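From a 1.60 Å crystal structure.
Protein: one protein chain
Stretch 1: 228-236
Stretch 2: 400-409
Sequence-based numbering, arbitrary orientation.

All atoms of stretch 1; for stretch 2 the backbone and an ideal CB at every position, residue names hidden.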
ATOM      1  N   SER A 228     -17.495  14.970  -4.724  1.00 27.14           N
ATOM      2  CA  SER A 228     -16.470  15.771  -4.051  1.00 25.75           C
ATOM      3  C   SER A 228     -15.941  15.002  -2.837  1.00 24.48           C
ATOM      4  O   SER A 228     -16.696  14.663  -1.924  1.00 24.08           O
ATOM      5  CB  SER A 228     -17.031  17.129  -3.632  1.00 25.96           C
ATOM      6  OG  SER A 228     -16.033  17.914  -3.000  1.00 27.17           O
ATOM      7  N   ALA A 229     -14.641  14.718  -2.846  1.00 22.82           N
ATOM      8  CA  ALA A 229     -14.031  13.861  -1.828  1.00 20.91           C
ATOM      9  C   ALA A 229     -12.688  14.420  -1.368  1.00 19.89           C
ATOM     10  O   ALA A 229     -12.163  15.364  -1.964  1.00 19.31           O
ATOM     11  CB  ALA A 229     -13.873  12.446  -2.366  1.00 20.73           C
ATOM     12  N   SER A 230     -12.140  13.844  -0.300  1.00 18.17           N
ATOM     13  CA  SER A 230     -10.838  14.265   0.198  1.00 17.40           C
ATOM     14  C   SER A 230     -10.080  13.117   0.863  1.00 16.21           C
ATOM     15  O   SER A 230     -10.639  12.042   1.073  1.00 15.70           O
ATOM     16  CB  SER A 230     -10.981  15.444   1.171  1.00 17.54           C
ATOM     17  OG  SER A 230     -11.424  15.024   2.450  1.00 18.98           O
ATOM     18  N   TRP A 231      -8.809  13.377   1.167  1.00 14.96           N
ATOM     19  CA  TRP A 231      -7.943  12.494   1.953  1.00 14.04           C
ATOM     20  C   TRP A 231      -7.688  13.130   3.320  1.00 13.97           C
ATOM     21  O   TRP A 231      -7.558  14.351   3.430  1.00 13.69           O
ATOM     22  CB  TRP A 231      -6.587  12.333   1.253  1.00 13.31           C
ATOM     23  CG  TRP A 231      -6.527  11.286   0.184  1.00 12.78           C
ATOM     24  CD1 TRP A 231      -6.464  11.486  -1.167  1.00 12.10           C
ATOM     25  CD2 TRP A 231      -6.492   9.868   0.385  1.00 11.99           C
ATOM     26  NE1 TRP A 231      -6.413  10.278  -1.819  1.00 12.55           N
ATOM     27  CE2 TRP A 231      -6.416   9.266  -0.890  1.00 11.24           C
ATOM     28  CE3 TRP A 231      -6.508   9.045   1.526  1.00 12.16           C
ATOM     29  CZ2 TRP A 231      -6.376   7.875  -1.064  1.00 12.54           C
ATOM     30  CZ3 TRP A 231      -6.472   7.658   1.357  1.00 12.19           C
ATOM     31  CH2 TRP A 231      -6.406   7.091   0.066  1.00 12.72           C
ATOM     32  N   ALA A 232      -7.573  12.305   4.357  1.00 13.56           N
ATOM     33  CA  ALA A 232      -7.141  12.770   5.666  1.00 13.59           C
ATOM     34  C   ALA A 232      -6.477  11.653   6.457  1.00 13.31           C
ATOM     35  O   ALA A 232      -6.901  10.489   6.381  1.00 13.95           O
ATOM     36  CB  ALA A 232      -8.319  13.333   6.465  1.00 13.69           C
ATOM     37  N   PHE A 233      -5.461  12.000   7.235  1.00 12.94           N
ATOM     38  CA  PHE A 233      -4.914  11.108   8.207  1.00 12.63           C
ATOM     39  C   PHE A 233      -5.669  11.311   9.505  1.00 13.22           C
ATOM     40  O   PHE A 233      -6.017  12.403   9.859  1.00 13.22           O
ATOM     41  CB  PHE A 233      -3.471  11.448   8.549  1.00 12.80           C
ATOM     42  CG  PHE A 233      -2.429  11.063   7.496  1.00 12.28           C
ATOM     43  CD1 PHE A 233      -1.260  11.761   7.416  1.00 12.97           C
ATOM     44  CD2 PHE A 233      -2.625  10.038   6.608  1.00 12.14           C
ATOM     45  CE1 PHE A 233      -0.318  11.463   6.495  1.00 11.78           C
ATOM     46  CE2 PHE A 233      -1.670   9.732   5.709  1.00 12.55           C
ATOM     47  CZ  PHE A 233      -0.532  10.447   5.645  1.00 11.48           C
ATOM     48  N   PHE A 234      -5.830  10.192  10.193  1.00 12.91           N
ATOM     49  CA  PHE A 234      -6.324  10.130  11.566  1.00 13.19           C
ATOM     50  C   PHE A 234      -5.360   9.311  12.405  1.00 13.49           C
ATOM     51  O   PHE A 234      -4.958   8.283  11.979  1.00 13.57           O
ATOM     52  CB  PHE A 234      -7.696   9.440  11.595  1.00 13.26           C
ATOM     53  CG  PHE A 234      -8.772  10.195  10.873  1.00 13.38           C
ATOM     54  CD1 PHE A 234      -9.032   9.991   9.551  1.00 13.70           C
ATOM     55  CD2 PHE A 234      -9.557  11.088  11.551  1.00 14.44           C
ATOM     56  CE1 PHE A 234     -10.006  10.677   8.938  1.00 14.10           C
ATOM     57  CE2 PHE A 234     -10.547  11.777  10.924  1.00 13.66           C
ATOM     58  CZ  PHE A 234     -10.755  11.610   9.635  1.00 13.39           C
ATOM     59  N   THR A 235      -4.987   9.730  13.569  1.00 20.00           N
ATOM     60  CA  THR A 235      -4.106   8.956  14.432  1.00 20.00           C
ATOM     61  C   THR A 235      -4.886   8.287  15.560  1.00 20.00           C
ATOM     62  O   THR A 235      -5.879   8.777  15.967  1.00 13.91           O
ATOM     63  CB  THR A 235      -2.996   9.850  15.013  1.00 20.00           C
ATOM     64  OG1 THR A 235      -3.582  10.892  15.802  1.00 20.00           O
ATOM     65  CG2 THR A 235      -2.285  10.610  13.903  1.00 20.00           C
ATOM     66  N   PHE A 236      -4.362   7.160  15.929  1.00 13.40           N
ATOM     67  CA  PHE A 236      -4.876   6.371  17.015  1.00 13.74           C
ATOM     68  C   PHE A 236      -3.724   6.080  17.960  1.00 13.89           C
ATOM     69  O   PHE A 236      -2.780   5.473  17.605  1.00 14.29           O
ATOM     70  CB  PHE A 236      -5.498   5.049  16.495  1.00 13.36           C
ATOM     71  CG  PHE A 236      -6.686   5.243  15.591  1.00 13.38           C
ATOM     72  CD1 PHE A 236      -6.533   5.555  14.271  1.00 13.11           C
ATOM     73  CD2 PHE A 236      -7.942   5.117  16.065  1.00 13.26           C
ATOM     74  CE1 PHE A 236      -7.594   5.737  13.480  1.00 12.38           C
ATOM     75  CE2 PHE A 236      -9.001   5.319  15.258  1.00 12.80           C
ATOM     76  CZ  PHE A 236      -8.821   5.631  13.971  1.00 13.11           C
ATOM     77  N   UNK A 400       6.628   8.392   8.964  1.00 11.08           N
ATOM     78  CA  UNK A 400       6.554   7.624   7.726  1.00 10.91           C
ATOM     79  C   UNK A 400       5.122   7.762   7.228  1.00 11.27           C
ATOM     80  O   UNK A 400       4.196   7.231   7.841  1.00 11.47           O
ATOM     81  CB  UNK A 400       6.948   6.160   7.931  1.00 10.91           C
ATOM     82  N   UNK A 401       4.942   8.505   6.144  1.00 11.04           N
ATOM     83  CA  UNK A 401       3.609   8.874   5.661  1.00 11.31           C
ATOM     84  C   UNK A 401       3.455   8.682   4.157  1.00 11.14           C
ATOM     85  O   UNK A 401       4.400   8.905   3.388  1.00 11.18           O
ATOM     86  CB  UNK A 401       3.309  10.330   6.022  1.00 11.31           C
ATOM     87  N   UNK A 402       2.258   8.270   3.741  1.00 11.09           N
ATOM     88  CA  UNK A 402       1.939   8.197   2.330  1.00 11.07           C
ATOM     89  C   UNK A 402       1.608   9.583   1.774  1.00 11.04           C
ATOM     90  O   UNK A 402       0.779  10.305   2.358  1.00 11.02           O
ATOM     91  CB  UNK A 402       0.771   7.235   2.100  1.00 11.07           C
ATOM     92  N   UNK A 403       2.229   9.959   0.636  1.00 10.74           N
ATOM     93  CA  UNK A 403       1.805  11.194  -0.047  1.00 10.67           C
ATOM     94  C   UNK A 403       0.319  11.258  -0.414  1.00 11.10           C
ATOM     95  O   UNK A 403      -0.307  10.247  -0.761  1.00 11.16           O
ATOM     96  CB  UNK A 403       2.629  11.365  -1.325  1.00 10.67           C
ATOM     97  N   UNK A 404      -0.231  12.462  -0.336  1.00 11.21           N
ATOM     98  CA  UNK A 404      -1.575  12.716  -0.833  1.00 11.76           C
ATOM     99  C   UNK A 404      -1.596  12.668  -2.367  1.00 12.52           C
ATOM    100  O   UNK A 404      -0.639  13.084  -3.031  1.00 13.19           O
ATOM    101  CB  UNK A 404      -2.082  14.070  -0.331  1.00 11.76           C
ATOM    102  N   UNK A 405      -2.681  12.137  -2.910  1.00 12.47           N
ATOM    103  CA  UNK A 405      -2.933  12.157  -4.339  1.00 12.50           C
ATOM    104  C   UNK A 405      -4.426  12.401  -4.561  1.00 12.66           C
ATOM    105  O   UNK A 405      -5.113  12.873  -3.640  1.00 12.81           O
ATOM    106  CB  UNK A 405      -2.479  10.853  -4.998  1.00 12.50           C
ATOM    107  N   UNK A 406      -4.922  12.125  -5.764  1.00 12.93           N
ATOM    108  CA  UNK A 406      -6.342  12.338  -6.038  1.00 13.52           C
ATOM    109  C   UNK A 406      -7.181  11.541  -5.041  1.00 13.58           C
ATOM    110  O   UNK A 406      -6.828  10.410  -4.700  1.00 12.88           O
ATOM    111  CB  UNK A 406      -6.686  11.937  -7.474  1.00 13.52           C
ATOM    112  N   UNK A 407      -8.287  12.134  -4.558  1.00 14.13           N
ATOM    113  CA  UNK A 407      -9.208  11.356  -3.740  1.00 14.11           C
ATOM    114  C   UNK A 407      -9.722  10.151  -4.518  1.00 14.51           C
ATOM    115  O   UNK A 407      -9.995  10.255  -5.721  1.00 14.80           O
ATOM    116  CB  UNK A 407     -10.376  12.225  -3.270  1.00 14.11           C
ATOM    117  N   UNK A 408      -9.814   9.017  -3.834  1.00 14.20           N
ATOM    118  CA  UNK A 408     -10.375   7.795  -4.387  1.00 14.29           C
ATOM    119  C   UNK A 408     -11.349   7.290  -3.334  1.00 14.19           C
ATOM    120  O   UNK A 408     -10.930   6.736  -2.311  1.00 14.06           O
ATOM    121  CB  UNK A 408      -9.301   6.760  -4.727  1.00 14.29           C
ATOM    122  N   UNK A 409     -12.643   7.506  -3.569  1.00 13.98           N
ATOM    123  CA  UNK A 409     -13.638   7.249  -2.523  1.00 13.58           C
ATOM    124  C   UNK A 409     -13.539   5.838  -1.954  1.00 13.14           C
ATOM    125  O   UNK A 409     -13.519   4.858  -2.703  1.00 12.93           O
ATOM    126  CB  UNK A 409     -15.046   7.478  -3.075  1.00 13.58           C
TER

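Position 400 has nothing of stretch 1 within 5.5 Å of its ideal CB, so this contact sets almost no limit on the residue. It is V400, and it takes no part.

Position 401 is extended and its CB points toward stretch 1. The ideal CB lies 3.8 Å from F233 CE1, and T235 lies further along. An apolar side chain could pack against the ring; a long, flexible one could run past the ring to T235. The residue is R401. Its NE comes 3.5 Å from F233 CE1, and its NH2 4.2 Å from T235 CG2. These are packing contacts; NE and NH2 find their hydrogen bonds elsewhere in the structure.

Position 402 points toward stretch 1 less closely, with its ideal CB 5.0 Å from F233 CZ. Many side chains would fit. The backbone O is nearer, 3.5 Å from F233 CZ. The residue is R402. Its NH1 donates a hydrogen bond to the O of position 403, at 2.8 Å.

Position 403 points away. Its phi of -56 would allow proline, among others, and P403 is found.

Position 404 points sideways, its ideal CB 5.1 Å from W231 CB. A short side chain would leave that gap open; a longer apolar one could close it. I404 does so, bringing CD1 to 3.8 Å from W231 CB.

Position 405 also points sideways, its ideal CB 5.1 Å from W231 NE1. The indole beside it favours a large apolar or aromatic group. F405 has chi1 at 61° (p), and its ring reaches the indole: CE2 is 3.6 Å from W231 CZ2. W231 NE1 lies over one face of the F405 ring.

Position 406 points away, so stretch 1 restricts its side chain little and many kinds would do, polar ones included. Its backbone matters more: W231 NE1 donates a hydrogen bond to this O, 2.9 Å away at 159°. E406 has OE2 hydrogen-bonded elsewhere in the structure.

Position 407 has its CA 5.2 Å from S230 CA. The ideal CB is 3.6 Å from A229 CB and 4.5 Å from W231 CD1. A compact apolar side chain suits, and phi of -59 admits proline. P407 sets CB 3.7 Å from A229 CB and CG 3.4 Å from A229 O.

Position 408 points sideways, its ideal CB 4.8 Å from W231 CZ2. Small or branched apolar residues would suit; V408 lies beside the indole.

Position 409 points sideways, its ideal CB 5.2 Å from A229 CB, so polar or charged side chains are possible. E409 bonds elsewhere in the structure.

Stretch 2, residues 400-409: VRRPIFEPVE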
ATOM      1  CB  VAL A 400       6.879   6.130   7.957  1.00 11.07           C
ATOM      2  CG1 VAL A 400       6.788   5.355   6.651  1.00 10.52           C
ATOM      3  CG2 VAL A 400       8.262   5.973   8.609  1.00 10.74           C
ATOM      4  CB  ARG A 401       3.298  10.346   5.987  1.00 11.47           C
ATOM      5  CG  ARG A 401       3.417  10.750   7.457  1.00 11.77           C
ATOM      6  CD  ARG A 401       2.372  10.055   8.339  1.00 12.56           C
ATOM      7  NE  ARG A 401       1.771  10.999   9.281  1.00 14.33           N
ATOM      8  CZ  ARG A 401       1.425  10.719  10.536  1.00 16.05           C
ATOM      9  NH1 ARG A 401       1.649   9.516  11.061  1.00 16.40           N
ATOM     10  NH2 ARG A 401       0.864  11.666  11.282  1.00 16.87           N
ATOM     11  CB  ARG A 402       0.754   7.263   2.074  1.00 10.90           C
ATOM     12  CG  ARG A 402       0.770   6.766   0.649  1.00 11.61           C
ATOM     13  CD  ARG A 402      -0.594   6.581  -0.004  1.00 10.51           C
ATOM     14  NE  ARG A 402      -0.382   6.002  -1.334  1.00 11.29           N
ATOM     15  CZ  ARG A 402       0.050   6.689  -2.396  1.00 11.82           C
ATOM     16  NH1 ARG A 402       0.281   7.997  -2.313  1.00 11.81           N
ATOM     17  NH2 ARG A 402       0.253   6.064  -3.551  1.00 10.95           N
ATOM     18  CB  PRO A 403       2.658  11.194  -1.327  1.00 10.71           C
ATOM     19  CG  PRO A 403       3.928  10.493  -0.889  1.00 10.00           C
ATOM     20  CD  PRO A 403       3.371   9.335  -0.058  1.00 11.07           C
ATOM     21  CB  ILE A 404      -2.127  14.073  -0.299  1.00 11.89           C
ATOM     22  CG1 ILE A 404      -3.650  14.144  -0.449  1.00 12.12           C
ATOM     23  CG2 ILE A 404      -1.426  15.272  -0.956  1.00 12.26           C
ATOM     24  CD1 ILE A 404      -4.297  15.249   0.389  1.00 12.30           C
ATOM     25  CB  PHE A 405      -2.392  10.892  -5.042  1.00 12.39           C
ATOM     26  CG  PHE A 405      -3.006   9.585  -4.581  1.00 12.34           C
ATOM     27  CD1 PHE A 405      -3.818   8.850  -5.445  1.00 13.12           C
ATOM     28  CD2 PHE A 405      -2.717   9.052  -3.318  1.00 11.95           C
ATOM     29  CE1 PHE A 405      -4.378   7.620  -5.051  1.00 12.63           C
ATOM     30  CE2 PHE A 405      -3.267   7.816  -2.913  1.00 13.36           C
ATOM     31  CZ  PHE A 405      -4.099   7.101  -3.792  1.00 11.92           C
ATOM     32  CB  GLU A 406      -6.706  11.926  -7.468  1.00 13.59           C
ATOM     33  CG  GLU A 406      -6.193  12.875  -8.557  1.00 15.06           C
ATOM     34  CD  GLU A 406      -4.729  12.642  -8.941  1.00 17.21           C
ATOM     35  OE1 GLU A 406      -4.110  11.666  -8.448  1.00 17.47           O
ATOM     36  OE2 GLU A 406      -4.200  13.446  -9.743  1.00 17.94           O
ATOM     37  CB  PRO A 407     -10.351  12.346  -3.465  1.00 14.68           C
ATOM     38  CG  PRO A 407      -9.717  13.680  -3.571  1.00 14.39           C
ATOM     39  CD  PRO A 407      -8.733  13.532  -4.702  1.00 14.25           C
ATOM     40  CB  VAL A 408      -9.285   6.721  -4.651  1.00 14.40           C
ATOM     41  CG1 VAL A 408      -9.904   5.438  -5.198  1.00 14.28           C
ATOM     42  CG2 VAL A 408      -8.211   7.251  -5.605  1.00 14.73           C
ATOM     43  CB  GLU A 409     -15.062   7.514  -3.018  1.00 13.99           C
ATOM     44  CG  GLU A 409     -16.059   7.556  -1.864  1.00 15.40           C
ATOM     45  CD  GLU A 409     -17.497   7.714  -2.302  1.00 17.43           C
ATOM     46  OE1 GLU A 409     -17.764   7.764  -3.525  1.00 19.33           O
ATOM     47  OE2 GLU A 409     -18.360   7.781  -1.407  1.00 19.91           O
TER
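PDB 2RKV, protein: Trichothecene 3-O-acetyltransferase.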